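Local coordinates for protein lantibiotic dehydratase (Microbispora corallina, PDB 5EHK) that probably dehydrates serine and threonine residues of the NAI-107 precursor peptide, using glutamate delivered by tRNA, as other lantibiotic dehydratases of its class do, at residues Ala962-Pro967 / Glu1048-Phe1053; Gln928-Ala933 / Glu1044-Ala1049; Ala125-Leu130 / His745-Arg750. All coordinates share one frame; numbering follows the deposited sequence.

Interaction 1 (Ala962-Pro967 / Glu1048-Phe1053)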
# COMPACT_ATOMS: atom_id res chain seq x y z
N ALA A 962 -39.28 3.07 -7.97
CA ALA A 962 -39.90 1.82 -7.50
C ALA A 962 -41.38 1.75 -7.80
O ALA A 962 -41.85 0.71 -8.26
CB ALA A 962 -39.65 1.63 -6.02
N ASP A 963 -42.12 2.85 -7.52
CA ASP A 963 -43.55 2.92 -7.84
C ASP A 963 -43.67 2.69 -9.33
O ASP A 963 -44.40 1.82 -9.76
CB ASP A 963 -44.18 4.29 -7.47
CG ASP A 963 -45.74 4.25 -7.38
OD1 ASP A 963 -46.27 3.63 -6.43
OD2 ASP A 963 -46.45 4.85 -8.21
N ALA A 964 -42.87 3.41 -10.09
CA ALA A 964 -43.08 3.50 -11.53
C ALA A 964 -42.82 2.19 -12.28
O ALA A 964 -43.53 1.88 -13.24
CB ALA A 964 -42.24 4.64 -12.12
N PHE A 965 -41.85 1.40 -11.82
CA PHE A 965 -41.54 0.14 -12.48
C PHE A 965 -42.78 -0.74 -12.52
O PHE A 965 -43.00 -1.48 -13.49
CB PHE A 965 -40.40 -0.60 -11.79
CG PHE A 965 -39.88 -1.76 -12.59
CD1 PHE A 965 -38.94 -1.57 -13.59
CD2 PHE A 965 -40.33 -3.05 -12.35
CE1 PHE A 965 -38.46 -2.64 -14.33
CE2 PHE A 965 -39.86 -4.12 -13.08
CZ PHE A 965 -38.92 -3.92 -14.07
N GLY A 966 -43.59 -0.65 -11.47
CA GLY A 966 -44.82 -1.40 -11.42
C GLY A 966 -44.65 -2.75 -10.76
O GLY A 966 -43.58 -3.06 -10.23
N PRO A 967 -45.71 -3.57 -10.81
CA PRO A 967 -45.79 -4.90 -10.18
C PRO A 967 -44.65 -5.78 -10.68
O PRO A 967 -44.24 -5.64 -11.82
CB PRO A 967 -47.11 -5.46 -10.71
CG PRO A 967 -47.36 -4.71 -11.98
CD PRO A 967 -46.83 -3.33 -11.74
N GLU A 1048 -42.25 7.94 -16.52
CA GLU A 1048 -42.90 7.38 -17.69
C GLU A 1048 -42.01 6.31 -18.26
O GLU A 1048 -42.47 5.18 -18.46
CB GLU A 1048 -43.18 8.44 -18.76
CG GLU A 1048 -44.66 8.76 -18.95
CD GLU A 1048 -45.50 7.54 -19.35
OE1 GLU A 1048 -45.51 7.18 -20.55
OE2 GLU A 1048 -46.16 6.94 -18.46
N ALA A 1049 -40.74 6.64 -18.47
CA ALA A 1049 -39.80 5.71 -19.07
C ALA A 1049 -39.69 4.42 -18.27
O ALA A 1049 -39.60 3.33 -18.84
CB ALA A 1049 -38.45 6.36 -19.20
N VAL A 1050 -39.73 4.54 -16.97
CA VAL A 1050 -39.58 3.36 -16.16
C VAL A 1050 -40.85 2.55 -16.22
O VAL A 1050 -40.80 1.31 -16.20
CB VAL A 1050 -39.19 3.72 -14.73
CG1 VAL A 1050 -39.27 2.52 -13.80
CG2 VAL A 1050 -37.81 4.26 -14.74
N ARG A 1051 -41.99 3.23 -16.31
CA ARG A 1051 -43.25 2.51 -16.41
C ARG A 1051 -43.21 1.61 -17.65
O ARG A 1051 -43.45 0.40 -17.52
CB ARG A 1051 -44.46 3.45 -16.44
CG ARG A 1051 -45.27 3.44 -15.15
CD ARG A 1051 -46.57 4.21 -15.27
NE ARG A 1051 -46.38 5.55 -15.84
CZ ARG A 1051 -46.02 6.63 -15.14
NH1 ARG A 1051 -45.81 6.54 -13.82
NH2 ARG A 1051 -45.86 7.81 -15.76
N ARG A 1052 -42.88 2.18 -18.82
CA ARG A 1052 -42.83 1.39 -20.05
C ARG A 1052 -41.89 0.20 -19.92
O ARG A 1052 -42.26 -0.93 -20.26
CB ARG A 1052 -42.43 2.22 -21.27
CG ARG A 1052 -42.69 3.69 -21.14
CD ARG A 1052 -43.48 4.23 -22.30
NE ARG A 1052 -42.73 5.19 -23.10
CZ ARG A 1052 -43.10 6.45 -23.33
NH1 ARG A 1052 -44.21 6.95 -22.80
NH2 ARG A 1052 -42.35 7.23 -24.10
N PHE A 1053 -40.68 0.46 -19.42
CA PHE A 1053 -39.64 -0.55 -19.23
C PHE A 1053 -40.21 -1.69 -18.37
O PHE A 1053 -40.09 -2.86 -18.74
CB PHE A 1053 -38.41 0.11 -18.58
CG PHE A 1053 -37.18 -0.77 -18.48
CD1 PHE A 1053 -35.98 -0.21 -18.08
CD2 PHE A 1053 -37.21 -2.13 -18.76
CE1 PHE A 1053 -34.84 -1.00 -17.97
CE2 PHE A 1053 -36.09 -2.92 -18.65
CZ PHE A 1053 -34.89 -2.36 -18.26
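Backbone meets backbone here: A964 O accepts a CA-H...O contact from R1051 CA at 3.2 Å, and F965 CA lies 4.9 Å from R1051 CA. The contact is a helix-helix packing of the dehydratase C-terminal region, in which the last turn of helix 950-965 rests on the middle of helix 1044-1059 before G966, with its positive phi of 91°, leads the chain away. V1050 points toward helix 950-965 and supplies the main apolar contact through CG1. With CG1 anti to its backbone N (chi1 170°), that methyl reaches F965 N at 3.4 Å and touches A964 CB. F965 CB touches V1050 CG1, which also lies at the ring edge near its plane, although the side chain as a whole heads away and crosses V1050 at about a right angle. The ring meets W996 nearly perpendicularly and packs on L1073 and V1074 of helix 1068-1085. R1051 lays its CG against A964 O, then bends at chi3 (-50°) back along its own helix. R1051 NE (3.0 Å) and R1051 NH2 (2.9 Å) both donate hydrogen bonds, part of a salt bridge, to E1048 OE2, which lies in the guanidinium plane and receives both through its anti lone pair.

Interaction 2 (Gln928-Ala933 / Glu1044-Ala1049)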
# COMPACT_ATOMS: atom_id res chain seq x y z
N GLN A 928 -31.44 8.06 -20.12
CA GLN A 928 -31.53 9.44 -20.58
C GLN A 928 -32.41 10.30 -19.67
O GLN A 928 -31.97 11.33 -19.18
CB GLN A 928 -32.05 9.54 -22.02
CG GLN A 928 -31.96 10.97 -22.55
CD GLN A 928 -32.54 11.11 -23.92
OE1 GLN A 928 -32.11 10.46 -24.87
NE2 GLN A 928 -33.56 11.95 -24.04
N HIS A 929 -33.63 9.85 -19.41
CA HIS A 929 -34.58 10.63 -18.62
C HIS A 929 -34.19 10.74 -17.16
O HIS A 929 -34.45 11.78 -16.54
CB HIS A 929 -36.02 10.08 -18.78
CG HIS A 929 -36.57 10.28 -20.16
ND1 HIS A 929 -37.12 11.48 -20.58
CD2 HIS A 929 -36.61 9.46 -21.24
CE1 HIS A 929 -37.51 11.37 -21.83
NE2 HIS A 929 -37.21 10.16 -22.25
N ASP A 930 -33.52 9.72 -16.62
CA ASP A 930 -33.04 9.83 -15.25
C ASP A 930 -31.90 10.83 -15.15
O ASP A 930 -31.74 11.50 -14.13
CB ASP A 930 -32.56 8.51 -14.70
CG ASP A 930 -32.33 8.56 -13.22
OD1 ASP A 930 -33.33 8.50 -12.45
OD2 ASP A 930 -31.16 8.69 -12.81
N SER A 931 -31.10 10.90 -16.21
CA SER A 931 -30.02 11.87 -16.29
C SER A 931 -30.59 13.27 -16.31
O SER A 931 -30.07 14.17 -15.64
CB SER A 931 -29.14 11.63 -17.51
OG SER A 931 -28.20 10.60 -17.24
N ALA A 932 -31.64 13.47 -17.09
CA ALA A 932 -32.23 14.80 -17.21
C ALA A 932 -32.85 15.24 -15.87
O ALA A 932 -32.64 16.37 -15.42
CB ALA A 932 -33.24 14.85 -18.34
N ALA A 933 -33.57 14.31 -15.24
CA ALA A 933 -34.17 14.48 -13.92
C ALA A 933 -33.12 14.91 -12.90
O ALA A 933 -33.35 15.86 -12.15
CB ALA A 933 -34.85 13.19 -13.48
N GLU A 1044 -41.28 13.27 -13.87
CA GLU A 1044 -42.41 12.67 -14.60
C GLU A 1044 -41.95 11.83 -15.77
O GLU A 1044 -42.26 10.65 -15.88
CB GLU A 1044 -43.42 13.71 -15.04
CG GLU A 1044 -44.29 14.18 -13.91
CD GLU A 1044 -45.34 15.17 -14.36
OE1 GLU A 1044 -45.72 15.13 -15.56
OE2 GLU A 1044 -45.77 16.00 -13.52
N SER A 1045 -41.24 12.49 -16.67
CA SER A 1045 -40.73 11.87 -17.86
C SER A 1045 -39.90 10.62 -17.51
O SER A 1045 -39.96 9.59 -18.19
CB SER A 1045 -39.93 12.92 -18.63
OG SER A 1045 -38.90 12.31 -19.35
N ARG A 1046 -39.15 10.67 -16.42
CA ARG A 1046 -38.40 9.48 -16.10
C ARG A 1046 -39.29 8.41 -15.46
O ARG A 1046 -39.07 7.20 -15.66
CB ARG A 1046 -37.14 9.80 -15.27
CG ARG A 1046 -37.24 9.41 -13.83
CD ARG A 1046 -36.66 8.04 -13.51
NE ARG A 1046 -36.32 8.03 -12.10
CZ ARG A 1046 -37.21 8.09 -11.12
NH1 ARG A 1046 -38.51 8.11 -11.38
NH2 ARG A 1046 -36.82 8.11 -9.86
N ASP A 1047 -40.31 8.82 -14.72
CA ASP A 1047 -41.30 7.84 -14.26
C ASP A 1047 -41.99 7.17 -15.47
O ASP A 1047 -42.27 5.97 -15.45
CB ASP A 1047 -42.33 8.47 -13.33
CG ASP A 1047 -41.80 8.64 -11.90
OD1 ASP A 1047 -40.74 8.05 -11.61
OD2 ASP A 1047 -42.44 9.33 -11.07
N GLU A 1048 -42.25 7.94 -16.52
CA GLU A 1048 -42.90 7.38 -17.69
C GLU A 1048 -42.01 6.31 -18.26
O GLU A 1048 -42.47 5.18 -18.46
CB GLU A 1048 -43.18 8.44 -18.76
CG GLU A 1048 -44.66 8.76 -18.95
CD GLU A 1048 -45.50 7.54 -19.35
OE1 GLU A 1048 -45.51 7.18 -20.55
OE2 GLU A 1048 -46.16 6.94 -18.46
N ALA A 1049 -40.74 6.64 -18.47
CA ALA A 1049 -39.80 5.71 -19.07
C ALA A 1049 -39.69 4.42 -18.27
O ALA A 1049 -39.60 3.33 -18.84
CB ALA A 1049 -38.45 6.36 -19.20
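Two nearly antiparallel helices of the dehydratase C-terminal region, 920-942 and 1044-1059, pack side by side here, their local axes 8.2 Å apart and their directions at 159°. The backbones come nearest at H929 and R1046, which meet through their CB atoms, with the small A933 and A1049 to either side. H929 CB rests 3.7 Å from R1046 CB, while A933 CB approaches the same R1046 CB from one turn further on. The H929 imidazole, its CG anti to the carbonyl carbon (chi1 -68°), reaches across the partner helix beside S1045, with S1045 O over one ring face and H929 CD2 4.1 Å from A1049 CB.

The polar centre lies on the other flank. D930 and R1046 run side by side in the same direction, R1046 bending at chi2 to do so, and their carboxylate and guanidinium planes are only 7° apart. R1046 NE donates to D930 OD1 at 3.0 Å in a salt bridge; OD1 lies near the guanidinium plane and accepts through its anti lone pair. R1046 NH1 forms a salt bridge with D1047, one residue along. The same D930 OD1 is also hydrogen-bonded to T1081 OG1, and D930 OD2 forms a salt bridge with R1084, so both oxygens of this buried carboxylate are satisfied. Two arginines at one aspartate would be expected to favour its ionised form.

T1081 and R1084 belong to helix 1068-1085, R1046 also packs on L961 of helix 950-965, and S931, on another face of helix 920-942, touches W854 and F855 of strand 853-861.

Interaction 3 (Ala125-Leu130 / His745-Arg750)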
# COMPACT_ATOMS: atom_id res chain seq x y z
N ALA A 125 38.10 -26.75 1.95
CA ALA A 125 37.62 -28.10 1.63
C ALA A 125 37.24 -28.94 2.85
O ALA A 125 36.30 -29.73 2.79
CB ALA A 125 38.65 -28.84 0.82
N ALA A 126 37.99 -28.79 3.93
CA ALA A 126 37.68 -29.48 5.17
C ALA A 126 36.29 -29.08 5.71
O ALA A 126 35.50 -29.94 6.10
CB ALA A 126 38.75 -29.23 6.19
N LEU A 127 35.99 -27.78 5.70
CA LEU A 127 34.68 -27.30 6.16
C LEU A 127 33.53 -27.85 5.31
O LEU A 127 32.47 -28.19 5.82
CB LEU A 127 34.63 -25.77 6.22
CG LEU A 127 35.43 -25.08 7.32
CD1 LEU A 127 35.20 -23.58 7.31
CD2 LEU A 127 35.08 -25.65 8.69
N ALA A 128 33.76 -27.92 4.00
CA ALA A 128 32.80 -28.53 3.10
C ALA A 128 32.57 -29.98 3.49
O ALA A 128 31.43 -30.44 3.58
CB ALA A 128 33.30 -28.45 1.67
N LEU A 129 33.65 -30.71 3.75
CA LEU A 129 33.55 -32.11 4.11
C LEU A 129 32.83 -32.27 5.44
O LEU A 129 32.01 -33.18 5.61
CB LEU A 129 34.92 -32.74 4.24
CG LEU A 129 34.81 -34.20 4.64
CD1 LEU A 129 34.59 -35.07 3.40
CD2 LEU A 129 36.01 -34.65 5.44
N LEU A 130 33.10 -31.35 6.36
CA LEU A 130 32.49 -31.37 7.68
C LEU A 130 30.98 -31.20 7.57
O LEU A 130 30.24 -31.82 8.33
CB LEU A 130 33.09 -30.28 8.57
CG LEU A 130 32.59 -30.18 10.01
CD1 LEU A 130 32.81 -31.49 10.74
CD2 LEU A 130 33.28 -29.03 10.72
N HIS A 745 32.97 -27.69 15.11
CA HIS A 745 31.61 -27.16 15.00
C HIS A 745 31.58 -25.67 15.33
O HIS A 745 30.78 -24.91 14.76
CB HIS A 745 30.62 -27.94 15.86
CG HIS A 745 30.41 -29.36 15.42
ND1 HIS A 745 29.35 -30.12 15.87
CD2 HIS A 745 31.14 -30.16 14.62
CE1 HIS A 745 29.43 -31.33 15.33
NE2 HIS A 745 30.51 -31.38 14.57
N ARG A 746 32.44 -25.23 16.25
CA ARG A 746 32.48 -23.82 16.62
C ARG A 746 33.01 -22.90 15.51
O ARG A 746 32.68 -21.71 15.47
CB ARG A 746 33.29 -23.61 17.91
CG ARG A 746 32.46 -23.68 19.18
CD ARG A 746 33.32 -23.43 20.39
NE ARG A 746 34.38 -24.43 20.47
CZ ARG A 746 35.35 -24.41 21.38
NH1 ARG A 746 35.41 -23.43 22.27
NH2 ARG A 746 36.28 -25.37 21.38
N VAL A 747 33.82 -23.44 14.61
CA VAL A 747 34.32 -22.65 13.49
C VAL A 747 33.38 -22.79 12.32
O VAL A 747 33.28 -21.91 11.49
CB VAL A 747 35.75 -23.04 13.05
CG1 VAL A 747 36.64 -23.32 14.26
CG2 VAL A 747 35.73 -24.23 12.10
N LEU A 748 32.67 -23.91 12.27
CA LEU A 748 31.69 -24.13 11.23
C LEU A 748 30.54 -23.15 11.39
O LEU A 748 29.99 -22.66 10.39
CB LEU A 748 31.19 -25.58 11.28
CG LEU A 748 30.32 -25.97 10.08
CD1 LEU A 748 31.14 -26.03 8.80
CD2 LEU A 748 29.65 -27.30 10.35
N LEU A 749 30.19 -22.86 12.64
CA LEU A 749 29.13 -21.91 12.95
C LEU A 749 29.56 -20.51 12.55
O LEU A 749 28.73 -19.69 12.17
CB LEU A 749 28.77 -21.94 14.44
CG LEU A 749 27.78 -20.87 14.92
CD1 LEU A 749 26.38 -21.21 14.49
CD2 LEU A 749 27.82 -20.66 16.43
N ARG A 750 30.86 -20.23 12.62
CA ARG A 750 31.33 -18.90 12.27
C ARG A 750 31.25 -18.70 10.77
O ARG A 750 30.77 -17.67 10.30
CB ARG A 750 32.76 -18.68 12.77
CG ARG A 750 33.30 -17.26 12.55
CD ARG A 750 34.70 -17.16 13.14
NE ARG A 750 35.32 -15.85 12.98
CZ ARG A 750 36.48 -15.53 13.53
NH1 ARG A 750 37.14 -16.43 14.25
NH2 ARG A 750 37.00 -14.32 13.35
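L748 sits astride the contact, sending one branch to each of two leucines a turn apart on the facing helix. Its CG is anti to the backbone N (chi1 -171°), which carries both methyls forward although its CB starts out across the line to the partner. L748 CD2 meets L130 CD2 at 4.0 Å, the two side chains crossing obliquely. L748 CD1 settles 3.9 Å from L127 O, against the backbone, and also touches L127 CD2, the two side chains sliding past each other in opposite directions. L127 swings the other way at its first torsion, CG anti to the carbonyl carbon (chi1 -71°), and its CD2 goes on to V747 CG2 at 3.8 Å. That valine methyl occupies the crowded position between backbone N and carbonyl carbon. At the far end, L130 CD1 lies 4.4 Å from H745 CD2, oblique to an imidazole whose ND1 is hydrogen-bonded to D739 N.

The surface is held by van der Waals contact, chiefly between aliphatic branches, and the helices' local axes cross at 101° and stand 10.8 Å apart, a separation spanned by branched side chains. The contact joins helix 119-138 to helix 743-755 within the N-terminal dehydratase region. L748 continues onto R131 and I134 of the former helix, A125 and L129 back onto helix 100-110, and L749 packs on W710 and L714 of helix 707-721.

Overall arrangement
Interactions 1 and 2 are adjoining parts of one helical packing. Their centres are about 11 Å apart, they share E1048 and A1049, and A964 CB packs on D1047 O where they meet. Helices 920-942 and 950-965, consecutive in the chain, both fold against helix 1044-1059, so each contact closes on the same later helix after a long excursion. Interaction 3 precedes both along the chain, joining helices 119-138 and 743-755 across more than 600 residues. It lies on the opposite side of the chain's centre, about 84 Å from interaction 1 and about 83 Å from interaction 2 between centres. The contacts thus lie within the N-terminal and C-terminal dehydratase regions separately, and none joins the two.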